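Protein HP0721 (PDB 2XRH) is a secreted protein of unknown function from Helicobacter pylori, whose crystallised fragment holds nicotinic acid in a pocket among its helices. Local coordinates at residues A20-V25 with V32-E37; K40-M45 with K51-Q56; A83-K86 with E90-D93; A71-R76 with D94-R99. All coordinates share one frame; numbering follows the deposited sequence.

Three of the four contacts gather around one nicotinic acid molecule. Interaction 1 brings Gly24 and Thr35 to the pocket, interaction 3 Met92, and interaction 4 Arg76 and Leu98, with Ile31 and Gln77 completing it. Their centres lie about 13 to 14 Å apart, and the walls touch: Ala23 CB is 4.0 Å from Leu98 CD1, Thr35 OG1 is 3.9 Å from Leu84 CD2, and Met92 SD meets Gly97 CA at 3.7 Å. Interaction 2 stands back, its centre about 21 Å from that of interaction 4, but it joins interaction 1 through Ala20 CB and Phe53 CE1, 4.0 Å apart. Interaction 4 alone reaches the second subunit.

Interaction 1 of 4, residues A20-V25 with V32-E37; sequences AKMAGV and VDYTKE. With NIO (nicotinic acid), chain B.
The Tyr34 ring has Met22 and Ala23 approaching it obliquely, while C1 of nicotinic acid lies at its edge, near the ring plane. Met22 CG comes to 3.5 Å from Tyr34 CE1. The sulfur follows, with Met22 SD 4.7 Å from the Tyr34 ring centroid and 55° off the normal, a Met-aromatic contact from an oblique direction. Met22 and Tyr34 lie alongside each other, pointing opposite ways. Met22 gets there with CG wedged between its own backbone N and carbonyl carbon (chi1 62°) and with the terminal methyl bent back at chi3. Further along, the phenol oxygen sits against the turn after helix 16-21, Tyr34 OH being 3.4 Å from Ala23 CA. Its hydrogen bond goes to the carbonyl O of Leu19. Phe11 packs edge-to-face on the same ring. On the pocket side, Thr35 OG1 is 3.2 Å from the pyridine N of nicotinic acid and is also hydrogen-bonded to Ile31 O, and Gly24 N stands 3.5 Å from the ligand atom O2. No hydrogen bond joins the two segments, so apolar and sulfur-aromatic packing brings them together, and the buried tyrosine hydroxyl is satisfied by a neighbouring main-chain carbonyl.

Interaction 2 of 4, residues K40-M45 with K51-Q56; sequences KRMEKM and KAFHKQ
His54 ND1 is held by a hydrogen bond to NH1 of Arg50, one turn earlier on the same helix, and the imidazole carried beside that bond presents a face to Met42. The methyl Met42 CE lies over this face, 4.0 Å from His54 CG. The sulfur behind it is more distant and oblique, with Met42 SD 5.2 Å from the His54 ring centroid. His58, a further turn along, stacks with the same imidazole. Met42 CE also touches the neighbouring ring, coming to 3.5 Å from Phe53 CD2, so one methyl fills the angle between two aromatic side chains. Its chain runs extended beyond CG, which carries the methyl across from helix 31-44 to helix 47-65.

This is the packing of two consecutive helices across a short turn, and the amide of Met45 is tied back by the bond from Met45 N to Met42 O (3.1 Å). Met45 likewise reaches out extended. Its methyl makes a CH-pi contact, Met45 CE being 4.1 Å from the Phe53 ring centroid and 23° off the normal, displaced toward the rim. Met45 SD adds an oblique Met-aromatic contact to the same ring. Phe53 reaches in with CG anti to its backbone N (chi1 -176°), which points the ring at helix 31-44. Its CD2 meets both methionine methyls, with Met45 CE 3.8 Å from Phe53 CD2. Asp16 and Ala20 of helix 16-21 also pack against this phenylalanine, while Arg50 and Leu57 also touch Met42.

Interaction 3 of 4, residues A83-K86 with E90-D93; sequences ALKK and EDMD
Lys85 folds back on itself through bends at chi2 (-42°), chi3 and chi4 (-82°), which swing its ammonium from the flank of the helix toward Asp91 and Met92. There a single water links the two segments: it accepts from Lys85 NZ at 2.6 Å and from Met92 N at 2.9 Å. The same ammonium is hydrogen-bonded to Lys81 O, one turn earlier. The acid across the way does not close a salt bridge. Lys85 NZ and Asp91 OD1 stand 4.6 Å apart, and the nearest approach of the two side chains is through the methylene, Lys85 CE to Asp91 OD1 at 3.9 Å. Opposite charges at that range would still attract, though modestly. Deeper in, Leu84 and Met92 meet with their side chains roughly perpendicular, Leu84 CD1 against Met92 CG at 3.9 Å. Met92 then bends at chi3 and lines the nicotinic acid pocket. The contact joins the loop 90-93 to the last turn of helix 70-86. Met92 also rests on Gln77 and Lys81 of that helix, while Leu84 also touches Thr35, and Ala83 touches Ile31, of helix 31-44.

Interaction 4 of 4, residues A71-R76 with D94-R99; sequences ADFEAR and DDFGLR. With NIO (nicotinic acid), chain B.
Phe73 makes the tight part of this contact, its ring end pressed on the tail of the chain. Phe96 O lies in the ring plane at the edge, 3.5 Å from Phe73 CZ, and Arg99 CD arrives obliquely at 3.6 Å from that same carbon. Beside them Phe73 CE2 touches Phe96 CD1 at 3.7 Å, and the rings meet obliquely, centroids 6.0 Å apart and planes at 33°.

Toward the pocket the two segments part, and nicotinic acid bridges them. Arg76, extended from CG to NE, offers its guanidinium edge to the carboxylate: Arg76 NH1 donates to O1 of nicotinic acid at 2.8 Å (141°) and weakly to O2, while Arg76 NH2 donates to the ligand's O2 at 3.1 Å (156°). Arg76 NH2 is also bonded to Val26 O. From the other segment Leu98 CD1 packs on the ligand, 3.7 Å from its C1.

Arg99 and Glu74 form reciprocal salt bridges with Glu74 and Arg99 of the second subunit, whose Phe96 meets its counterpart here. Within the chain, Phe73 touches Thr65, Leu98 touches Ala61 and Arg99 touches Thr62 of helix 47-65, so the tail is held between helices 47-65 and 70-86.

Interaction 1 of 4, residues A20-V25 with V32-E37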
loop_
_atom_site.group_PDB
_atom_site.type_symbol
_atom_site.label_atom_id
_atom_site.label_comp_id
_atom_site.label_asym_id
_atom_site.label_seq_id
_atom_site.Cartn_x
_atom_site.Cartn_y
_atom_site.Cartn_z
ATOM N N ALA A 20 4.113 -5.180 -20.249
ATOM C CA ALA A 20 2.895 -5.067 -19.439
ATOM C C ALA A 20 2.643 -6.311 -18.580
ATOM O O ALA A 20 2.322 -6.183 -17.389
ATOM C CB ALA A 20 1.693 -4.776 -20.298
ATOM N N LYS A 21 2.820 -7.500 -19.147
ATOM C CA LYS A 21 2.527 -8.761 -18.458
ATOM C C LYS A 21 3.415 -9.030 -17.238
ATOM O O LYS A 21 3.026 -9.779 -16.360
ATOM C CB LYS A 21 2.620 -9.923 -19.434
ATOM C CG LYS A 21 1.420 -9.996 -20.344
ATOM C CD LYS A 21 1.594 -11.023 -21.426
ATOM C CE LYS A 21 0.276 -11.187 -22.163
ATOM N NZ LYS A 21 0.360 -12.194 -23.223
ATOM N N MET A 22 4.571 -8.397 -17.193
ATOM C CA MET A 22 5.503 -8.582 -16.067
ATOM C C MET A 22 5.273 -7.530 -14.976
ATOM O O MET A 22 5.965 -7.536 -13.957
ATOM C CB MET A 22 6.952 -8.622 -16.502
ATOM C CG MET A 22 7.426 -7.414 -17.137
ATOM S SD MET A 22 9.191 -7.537 -17.594
ATOM C CE MET A 22 9.119 -8.629 -18.977
ATOM N N ALA A 23 4.301 -6.637 -15.156
ATOM C CA ALA A 23 4.041 -5.623 -14.129
ATOM C C ALA A 23 3.739 -6.276 -12.796
ATOM O O ALA A 23 2.942 -7.179 -12.669
ATOM C CB ALA A 23 2.903 -4.686 -14.516
ATOM N N GLY A 24 4.426 -5.782 -11.787
ATOM C CA GLY A 24 4.261 -6.294 -10.400
ATOM C C GLY A 24 5.131 -7.475 -10.030
ATOM O O GLY A 24 5.203 -7.842 -8.847
ATOM N N VAL A 25 5.799 -8.083 -11.007
ATOM C CA VAL A 25 6.648 -9.258 -10.785
ATOM C C VAL A 25 8.110 -9.018 -11.083
ATOM O O VAL A 25 8.929 -9.870 -10.756
ATOM C CB VAL A 25 6.151 -10.473 -11.570
ATOM C CG1 VAL A 25 4.738 -10.739 -11.212
ATOM C CG2 VAL A 25 6.259 -10.260 -12.976
ATOM N N VAL A 32 14.617 -0.260 -11.886
ATOM C CA VAL A 32 14.995 1.007 -12.509
ATOM C C VAL A 32 15.054 0.849 -14.040
ATOM O O VAL A 32 14.519 1.667 -14.776
ATOM C CB VAL A 32 16.338 1.561 -11.929
ATOM C CG1 VAL A 32 16.884 2.708 -12.767
ATOM C CG2 VAL A 32 16.107 2.024 -10.491
ATOM N N ASP A 33 15.674 -0.209 -14.518
ATOM C CA ASP A 33 15.738 -0.468 -15.934
ATOM C C ASP A 33 14.354 -0.696 -16.529
ATOM O O ASP A 33 14.045 -0.202 -17.599
ATOM C CB ASP A 33 16.613 -1.683 -16.224
ATOM C CG ASP A 33 18.116 -1.395 -16.073
ATOM O OD1 ASP A 33 18.526 -0.224 -15.933
ATOM O OD2 ASP A 33 18.882 -2.370 -16.078
ATOM N N TYR A 34 13.498 -1.411 -15.810
ATOM C CA TYR A 34 12.135 -1.629 -16.284
ATOM C C TYR A 34 11.383 -0.318 -16.418
ATOM O O TYR A 34 10.721 -0.070 -17.424
ATOM C CB TYR A 34 11.424 -2.540 -15.298
ATOM C CG TYR A 34 9.972 -2.879 -15.624
ATOM C CD1 TYR A 34 9.622 -3.658 -16.692
ATOM C CD2 TYR A 34 8.958 -2.457 -14.758
ATOM C CE1 TYR A 34 8.273 -3.977 -16.951
ATOM C CE2 TYR A 34 7.646 -2.776 -14.988
ATOM C CZ TYR A 34 7.291 -3.524 -16.074
ATOM O OH TYR A 34 5.967 -3.839 -16.299
ATOM N N THR A 35 11.460 0.513 -15.408
ATOM C CA THR A 35 10.760 1.789 -15.369
ATOM C C THR A 35 11.279 2.720 -16.458
ATOM O O THR A 35 10.492 3.338 -17.161
ATOM C CB THR A 35 10.934 2.430 -13.993
ATOM O OG1 THR A 35 10.432 1.545 -12.980
ATOM C CG2 THR A 35 10.249 3.767 -13.876
ATOM N N LYS A 36 12.602 2.772 -16.635
ATOM C CA LYS A 36 13.181 3.523 -17.746
ATOM C C LYS A 36 12.653 3.022 -19.096
ATOM O O LYS A 36 12.344 3.838 -19.964
ATOM C CB LYS A 36 14.714 3.497 -17.690
ATOM C CG LYS A 36 15.298 4.270 -16.509
ATOM C CD LYS A 36 16.815 4.139 -16.421
ATOM C CE LYS A 36 17.355 5.092 -15.366
ATOM N NZ LYS A 36 18.868 5.008 -15.237
ATOM N N GLU A 37 12.546 1.722 -19.288
ATOM C CA GLU A 37 12.047 1.177 -20.537
ATOM C C GLU A 37 10.575 1.554 -20.765
ATOM O O GLU A 37 10.204 1.979 -21.841
ATOM C CB GLU A 37 12.242 -0.315 -20.660
ATOM C CG GLU A 37 11.916 -0.853 -22.060
ATOM C CD GLU A 37 12.964 -0.471 -23.125
ATOM O OE1 GLU A 37 14.134 -0.216 -22.754
ATOM O OE2 GLU A 37 12.612 -0.416 -24.313
HETATM N N NIO B . 7.712 0.508 -11.709
HETATM C C1 NIO B . 7.311 -0.690 -11.237
HETATM C C2 NIO B . 6.592 -0.775 -10.031
HETATM C C3 NIO B . 6.320 0.347 -9.303
HETATM C C4 NIO B . 6.747 1.559 -9.823
HETATM C C5 NIO B . 7.446 1.615 -11.025
HETATM C C6 NIO B . 6.230 -2.099 -9.461
HETATM O O1 NIO B . 6.168 -2.182 -8.200
HETATM O O2 NIO B . 6.081 -3.070 -10.213
#

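Interaction 2 of 4, residues K40-M45 with K51-Q56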
loop_
_atom_site.group_PDB
_atom_site.type_symbol
_atom_site.label_atom_id
_atom_site.label_comp_id
_atom_site.label_asym_id
_atom_site.label_seq_id
_atom_site.Cartn_x
_atom_site.Cartn_y
_atom_site.Cartn_z
ATOM N N LYS A 40 10.433 5.205 -21.653
ATOM C CA LYS A 40 10.901 5.306 -23.045
ATOM C C LYS A 40 9.781 4.994 -24.041
ATOM O O LYS A 40 9.552 5.760 -24.991
ATOM C CB LYS A 40 12.084 4.366 -23.276
ATOM C CG LYS A 40 12.437 4.152 -24.728
ATOM C CD LYS A 40 13.880 3.673 -24.843
ATOM C CE LYS A 40 14.854 4.630 -24.157
ATOM N NZ LYS A 40 14.937 5.959 -24.819
ATOM N N ARG A 41 9.080 3.888 -23.834
ATOM C CA ARG A 41 8.022 3.447 -24.734
ATOM C C ARG A 41 6.851 4.428 -24.686
ATOM O O ARG A 41 6.335 4.840 -25.720
ATOM C CB ARG A 41 7.485 2.037 -24.413
ATOM C CG ARG A 41 8.477 0.892 -24.311
ATOM C CD ARG A 41 9.179 0.572 -25.560
ATOM N NE ARG A 41 10.187 -0.495 -25.354
ATOM C CZ ARG A 41 10.004 -1.810 -25.459
ATOM N NH1 ARG A 41 8.834 -2.320 -25.828
ATOM N NH2 ARG A 41 11.040 -2.641 -25.277
ATOM N N MET A 42 6.485 4.843 -23.487
ATOM C CA MET A 42 5.307 5.706 -23.321
ATOM C C MET A 42 5.488 7.096 -23.899
ATOM O O MET A 42 4.521 7.677 -24.406
ATOM C CB MET A 42 4.945 5.851 -21.864
ATOM C CG MET A 42 4.257 4.655 -21.344
ATOM S SD MET A 42 3.691 4.992 -19.666
ATOM C CE MET A 42 2.612 3.609 -19.374
ATOM N N GLU A 43 6.707 7.628 -23.791
ATOM C CA GLU A 43 7.060 8.936 -24.342
ATOM C C GLU A 43 6.806 9.011 -25.838
ATOM O O GLU A 43 6.637 10.114 -26.379
ATOM C CB GLU A 43 8.542 9.212 -24.120
ATOM C CG GLU A 43 8.941 9.544 -22.717
ATOM C CD GLU A 43 9.056 11.033 -22.495
ATOM O OE1 GLU A 43 8.722 11.787 -23.435
ATOM O OE2 GLU A 43 9.489 11.440 -21.392
ATOM N N LYS A 44 6.798 7.854 -26.506
ATOM C CA LYS A 44 6.662 7.775 -27.963
ATOM C C LYS A 44 5.215 7.624 -28.395
ATOM O O LYS A 44 4.852 7.940 -29.530
ATOM C CB LYS A 44 7.461 6.588 -28.507
ATOM C CG LYS A 44 8.956 6.669 -28.254
ATOM C CD LYS A 44 9.755 5.417 -28.750
ATOM C CE LYS A 44 11.273 5.625 -28.486
ATOM N NZ LYS A 44 12.208 4.496 -28.844
ATOM N N MET A 45 4.379 7.178 -27.476
ATOM C CA MET A 45 3.037 6.783 -27.777
ATOM C C MET A 45 2.066 7.972 -27.855
ATOM O O MET A 45 2.145 8.922 -27.051
ATOM C CB MET A 45 2.524 5.940 -26.623
ATOM C CG MET A 45 3.187 4.591 -26.532
ATOM S SD MET A 45 2.471 3.541 -25.230
ATOM C CE MET A 45 3.654 2.170 -25.303
ATOM N N LYS A 51 -2.612 5.675 -22.596
ATOM C CA LYS A 51 -3.618 5.425 -21.537
ATOM C C LYS A 51 -4.009 3.954 -21.536
ATOM O O LYS A 51 -4.187 3.342 -20.460
ATOM C CB LYS A 51 -4.844 6.298 -21.707
ATOM C CG LYS A 51 -4.616 7.802 -21.416
ATOM C CD LYS A 51 -5.870 8.627 -21.719
ATOM C CE LYS A 51 -5.694 10.142 -21.532
ATOM N NZ LYS A 51 -4.904 10.574 -20.329
ATOM N N ALA A 52 -4.172 3.382 -22.714
ATOM C CA ALA A 52 -4.469 1.940 -22.855
ATOM C C ALA A 52 -3.373 1.078 -22.241
ATOM O O ALA A 52 -3.642 0.084 -21.540
ATOM C CB ALA A 52 -4.655 1.558 -24.321
ATOM N N PHE A 53 -2.145 1.460 -22.502
ATOM C CA PHE A 53 -0.990 0.722 -22.046
ATOM C C PHE A 53 -0.898 0.820 -20.521
ATOM O O PHE A 53 -0.659 -0.178 -19.815
ATOM C CB PHE A 53 0.276 1.248 -22.734
ATOM C CG PHE A 53 1.526 0.482 -22.403
ATOM C CD1 PHE A 53 1.618 -0.875 -22.704
ATOM C CD2 PHE A 53 2.608 1.120 -21.809
ATOM C CE1 PHE A 53 2.769 -1.575 -22.417
ATOM C CE2 PHE A 53 3.779 0.411 -21.545
ATOM C CZ PHE A 53 3.842 -0.936 -21.855
ATOM N N HIS A 54 -1.100 2.009 -20.001
ATOM C CA HIS A 54 -1.082 2.235 -18.552
ATOM C C HIS A 54 -2.152 1.406 -17.874
ATOM O O HIS A 54 -1.907 0.820 -16.824
ATOM C CB HIS A 54 -1.269 3.713 -18.249
ATOM C CG HIS A 54 -0.596 4.154 -17.000
ATOM N ND1 HIS A 54 -0.121 5.435 -16.826
ATOM C CD2 HIS A 54 -0.258 3.467 -15.880
ATOM C CE1 HIS A 54 0.434 5.533 -15.629
ATOM N NE2 HIS A 54 0.366 4.354 -15.035
ATOM N N LYS A 55 -3.345 1.318 -18.481
ATOM C CA LYS A 55 -4.400 0.472 -17.943
ATOM C C LYS A 55 -3.969 -0.981 -17.884
ATOM O O LYS A 55 -4.237 -1.685 -16.885
ATOM C CB LYS A 55 -5.685 0.620 -18.769
ATOM C CG LYS A 55 -6.911 -0.136 -18.250
ATOM C CD LYS A 55 -8.085 0.103 -19.230
ATOM C CE LYS A 55 -9.425 -0.452 -18.783
ATOM N NZ LYS A 55 -10.369 -0.473 -19.930
ATOM N N GLN A 56 -3.327 -1.451 -18.925
ATOM C CA GLN A 56 -2.809 -2.818 -18.945
ATOM C C GLN A 56 -1.773 -3.044 -17.866
ATOM O O GLN A 56 -1.783 -4.075 -17.177
ATOM C CB GLN A 56 -2.234 -3.182 -20.309
ATOM C CG GLN A 56 -3.257 -3.211 -21.401
ATOM C CD GLN A 56 -4.367 -4.177 -21.061
ATOM O OE1 GLN A 56 -4.104 -5.355 -20.849
ATOM N NE2 GLN A 56 -5.610 -3.675 -20.944
#

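Interaction 3 of 4, residues A83-K86 with E90-D93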
loop_
_atom_site.group_PDB
_atom_site.type_symbol
_atom_site.label_atom_id
_atom_site.label_comp_id
_atom_site.label_asym_id
_atom_site.label_seq_id
_atom_site.Cartn_x
_atom_site.Cartn_y
_atom_site.Cartn_z
ATOM N N ALA A 83 15.066 1.073 -4.494
ATOM C CA ALA A 83 15.768 0.979 -5.753
ATOM C C ALA A 83 15.501 2.210 -6.610
ATOM O O ALA A 83 16.400 2.733 -7.236
ATOM C CB ALA A 83 15.418 -0.312 -6.506
ATOM N N LEU A 84 14.249 2.642 -6.689
ATOM C CA LEU A 84 13.921 3.776 -7.497
ATOM C C LEU A 84 14.646 5.019 -6.978
ATOM O O LEU A 84 15.128 5.825 -7.787
ATOM C CB LEU A 84 12.423 4.040 -7.494
ATOM C CG LEU A 84 11.636 3.064 -8.354
ATOM C CD1 LEU A 84 10.085 3.222 -8.039
ATOM C CD2 LEU A 84 11.936 3.219 -9.813
ATOM N N LYS A 85 14.683 5.176 -5.658
ATOM C CA LYS A 85 15.391 6.316 -5.004
ATOM C C LYS A 85 16.838 6.327 -5.450
ATOM O O LYS A 85 17.381 7.372 -5.895
ATOM C CB LYS A 85 15.353 6.225 -3.484
ATOM C CG LYS A 85 14.007 6.251 -2.800
ATOM C CD LYS A 85 13.029 7.247 -3.371
ATOM C CE LYS A 85 11.559 6.738 -3.296
ATOM N NZ LYS A 85 11.201 5.814 -4.407
ATOM N N LYS A 86 17.461 5.169 -5.373
ATOM C CA LYS A 86 18.899 5.060 -5.687
ATOM C C LYS A 86 19.209 5.281 -7.115
ATOM O O LYS A 86 20.333 5.692 -7.448
ATOM C CB LYS A 86 19.421 3.683 -5.389
ATOM C CG LYS A 86 19.624 3.490 -3.983
ATOM C CD LYS A 86 20.620 2.348 -3.772
ATOM C CE LYS A 86 20.679 2.097 -2.325
ATOM N NZ LYS A 86 19.411 1.572 -1.828
ATOM N N GLU A 90 11.650 9.036 -10.085
ATOM C CA GLU A 90 10.550 9.970 -9.648
ATOM C C GLU A 90 9.598 9.739 -8.410
ATOM O O GLU A 90 8.583 10.431 -8.323
ATOM C CB GLU A 90 9.649 10.191 -10.897
ATOM C CG GLU A 90 8.349 11.004 -10.692
ATOM C CD GLU A 90 7.632 11.322 -11.991
ATOM O OE1 GLU A 90 8.082 12.243 -12.710
ATOM O OE2 GLU A 90 6.601 10.664 -12.285
ATOM N N ASP A 91 9.926 8.884 -7.440
ATOM C CA ASP A 91 8.948 8.400 -6.418
ATOM C C ASP A 91 7.725 7.742 -7.041
ATOM O O ASP A 91 7.119 8.300 -7.937
ATOM C CB ASP A 91 8.343 9.509 -5.536
ATOM C CG ASP A 91 9.333 10.513 -5.076
ATOM O OD1 ASP A 91 10.010 10.236 -4.060
ATOM O OD2 ASP A 91 9.386 11.599 -5.699
ATOM N N MET A 92 7.321 6.590 -6.520
ATOM C CA MET A 92 5.997 6.067 -6.810
ATOM C C MET A 92 4.949 7.047 -6.309
ATOM O O MET A 92 5.072 7.592 -5.198
ATOM C CB MET A 92 5.765 4.733 -6.084
ATOM C CG MET A 92 6.454 3.529 -6.705
ATOM S SD MET A 92 6.075 2.006 -5.765
ATOM C CE MET A 92 7.111 2.400 -4.353
ATOM N N ASP A 93 3.897 7.235 -7.107
ATOM C CA ASP A 93 2.755 8.044 -6.691
ATOM C C ASP A 93 2.024 7.331 -5.544
ATOM O O ASP A 93 1.585 7.951 -4.577
ATOM C CB ASP A 93 1.749 8.256 -7.844
ATOM C CG ASP A 93 2.331 9.019 -9.053
ATOM O OD1 ASP A 93 3.474 9.539 -9.013
ATOM O OD2 ASP A 93 1.615 9.102 -10.075
HETATM O O HOH W 1 8.611 5.608 -4.148
#

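Interaction 4 of 4, residues A71-R76 with D94-R99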
loop_
_atom_site.group_PDB
_atom_site.type_symbol
_atom_site.label_atom_id
_atom_site.label_comp_id
_atom_site.label_asym_id
_atom_site.label_seq_id
_atom_site.Cartn_x
_atom_site.Cartn_y
_atom_site.Cartn_z
ATOM N N ALA A 71 2.659 -9.348 3.546
ATOM C CA ALA A 71 4.030 -9.312 3.986
ATOM C C ALA A 71 5.004 -9.353 2.802
ATOM O O ALA A 71 5.953 -8.574 2.727
ATOM C CB ALA A 71 4.333 -10.438 4.944
ATOM N N ASP A 72 4.760 -10.272 1.892
ATOM C CA ASP A 72 5.650 -10.430 0.754
ATOM C C ASP A 72 5.500 -9.215 -0.184
ATOM O O ASP A 72 6.485 -8.752 -0.746
ATOM C CB ASP A 72 5.339 -11.711 -0.002
ATOM C CG ASP A 72 5.772 -12.952 0.718
ATOM O OD1 ASP A 72 6.721 -12.903 1.519
ATOM O OD2 ASP A 72 5.136 -13.987 0.465
ATOM N N PHE A 73 4.276 -8.717 -0.371
ATOM C CA PHE A 73 4.071 -7.573 -1.260
ATOM C C PHE A 73 4.736 -6.310 -0.722
ATOM O O PHE A 73 5.421 -5.582 -1.463
ATOM C CB PHE A 73 2.593 -7.329 -1.491
ATOM C CG PHE A 73 2.317 -6.176 -2.389
ATOM C CD1 PHE A 73 2.488 -6.266 -3.740
ATOM C CD2 PHE A 73 1.699 -5.047 -1.900
ATOM C CE1 PHE A 73 2.192 -5.198 -4.591
ATOM C CE2 PHE A 73 1.400 -3.979 -2.768
ATOM C CZ PHE A 73 1.657 -4.072 -4.097
ATOM N N GLU A 74 4.578 -6.064 0.562
ATOM C CA GLU A 74 5.199 -4.912 1.180
ATOM C C GLU A 74 6.725 -4.982 1.107
ATOM O O GLU A 74 7.410 -3.978 0.839
ATOM C CB GLU A 74 4.768 -4.775 2.626
ATOM C CG GLU A 74 5.233 -3.503 3.254
ATOM C CD GLU A 74 4.808 -3.430 4.669
ATOM O OE1 GLU A 74 5.461 -4.103 5.484
ATOM O OE2 GLU A 74 3.803 -2.739 4.952
ATOM N N ALA A 75 7.271 -6.170 1.323
ATOM C CA ALA A 75 8.737 -6.344 1.235
ATOM C C ALA A 75 9.200 -5.956 -0.149
ATOM O O ALA A 75 10.199 -5.253 -0.289
ATOM C CB ALA A 75 9.168 -7.805 1.547
ATOM N N ARG A 76 8.494 -6.428 -1.172
ATOM C CA ARG A 76 8.858 -6.034 -2.536
ATOM C C ARG A 76 8.706 -4.531 -2.775
ATOM O O ARG A 76 9.606 -3.899 -3.368
ATOM C CB ARG A 76 8.046 -6.832 -3.550
ATOM C CG ARG A 76 8.476 -6.542 -4.929
ATOM C CD ARG A 76 7.588 -7.132 -5.968
ATOM N NE ARG A 76 7.947 -6.707 -7.326
ATOM C CZ ARG A 76 7.437 -5.675 -7.997
ATOM N NH1 ARG A 76 6.507 -4.842 -7.529
ATOM N NH2 ARG A 76 7.831 -5.486 -9.226
ATOM N N ASP A 94 1.913 6.012 -5.665
ATOM C CA ASP A 94 1.186 5.190 -4.712
ATOM C C ASP A 94 2.113 4.076 -4.232
ATOM O O ASP A 94 2.841 3.489 -5.032
ATOM C CB ASP A 94 -0.041 4.624 -5.432
ATOM C CG ASP A 94 -0.060 4.992 -6.930
ATOM O OD1 ASP A 94 1.043 4.976 -7.542
ATOM O OD2 ASP A 94 -1.136 5.314 -7.498
ATOM N N ASP A 95 2.098 3.776 -2.936
ATOM C CA ASP A 95 2.917 2.718 -2.420
ATOM C C ASP A 95 2.575 1.329 -2.934
ATOM O O ASP A 95 3.535 0.497 -3.076
ATOM C CB ASP A 95 2.832 2.650 -0.915
ATOM C CG ASP A 95 3.726 3.678 -0.205
ATOM O OD1 ASP A 95 4.648 4.341 -0.797
ATOM O OD2 ASP A 95 3.500 3.766 1.024
ATOM N N PHE A 96 1.263 1.069 -3.191
ATOM C CA PHE A 96 0.810 -0.190 -3.863
ATOM C C PHE A 96 1.369 -0.280 -5.290
ATOM O O PHE A 96 1.018 -1.202 -6.039
ATOM C CB PHE A 96 -0.743 -0.344 -3.929
ATOM C CG PHE A 96 -1.434 -0.813 -2.635
ATOM C CD1 PHE A 96 -1.761 -2.139 -2.393
ATOM C CD2 PHE A 96 -1.938 0.132 -1.714
ATOM C CE1 PHE A 96 -2.379 -2.536 -1.199
ATOM C CE2 PHE A 96 -2.606 -0.260 -0.531
ATOM C CZ PHE A 96 -2.831 -1.608 -0.276
ATOM N N GLY A 97 2.193 0.681 -5.699
ATOM C CA GLY A 97 2.801 0.714 -7.011
ATOM C C GLY A 97 1.851 0.719 -8.189
ATOM O O GLY A 97 0.868 1.472 -8.234
ATOM N N LEU A 98 2.128 -0.172 -9.150
ATOM C CA LEU A 98 1.412 -0.185 -10.380
ATOM C C LEU A 98 0.023 -0.770 -10.220
ATOM O O LEU A 98 -0.763 -0.638 -11.126
ATOM C CB LEU A 98 2.181 -0.954 -11.471
ATOM C CG LEU A 98 3.262 -0.205 -12.249
ATOM C CD1 LEU A 98 4.095 -1.174 -13.090
ATOM C CD2 LEU A 98 2.676 0.971 -13.059
ATOM N N ARG A 99 -0.314 -1.411 -9.090
ATOM C CA ARG A 99 -1.673 -1.949 -8.950
ATOM C C ARG A 99 -2.683 -0.882 -9.116
ATOM O O ARG A 99 -3.683 -1.136 -9.758
ATOM C CB ARG A 99 -1.966 -2.611 -7.587
ATOM C CG ARG A 99 -1.160 -3.680 -7.210
ATOM C CD ARG A 99 -1.532 -4.188 -5.808
ATOM N NE ARG A 99 -2.983 -4.385 -5.607
ATOM C CZ ARG A 99 -3.666 -5.490 -5.859
ATOM N NH1 ARG A 99 -3.087 -6.569 -6.323
ATOM N NH2 ARG A 99 -4.970 -5.529 -5.629
HETATM N N NIO B . 7.712 0.508 -11.709
HETATM C C1 NIO B . 7.311 -0.690 -11.237
HETATM C C2 NIO B . 6.592 -0.775 -10.031
HETATM C C3 NIO B . 6.320 0.347 -9.303
HETATM C C4 NIO B . 6.747 1.559 -9.823
HETATM C C5 NIO B . 7.446 1.615 -11.025
HETATM C C6 NIO B . 6.230 -2.099 -9.461
HETATM O O1 NIO B . 6.168 -2.182 -8.200
HETATM O O2 NIO B . 6.081 -3.070 -10.213
#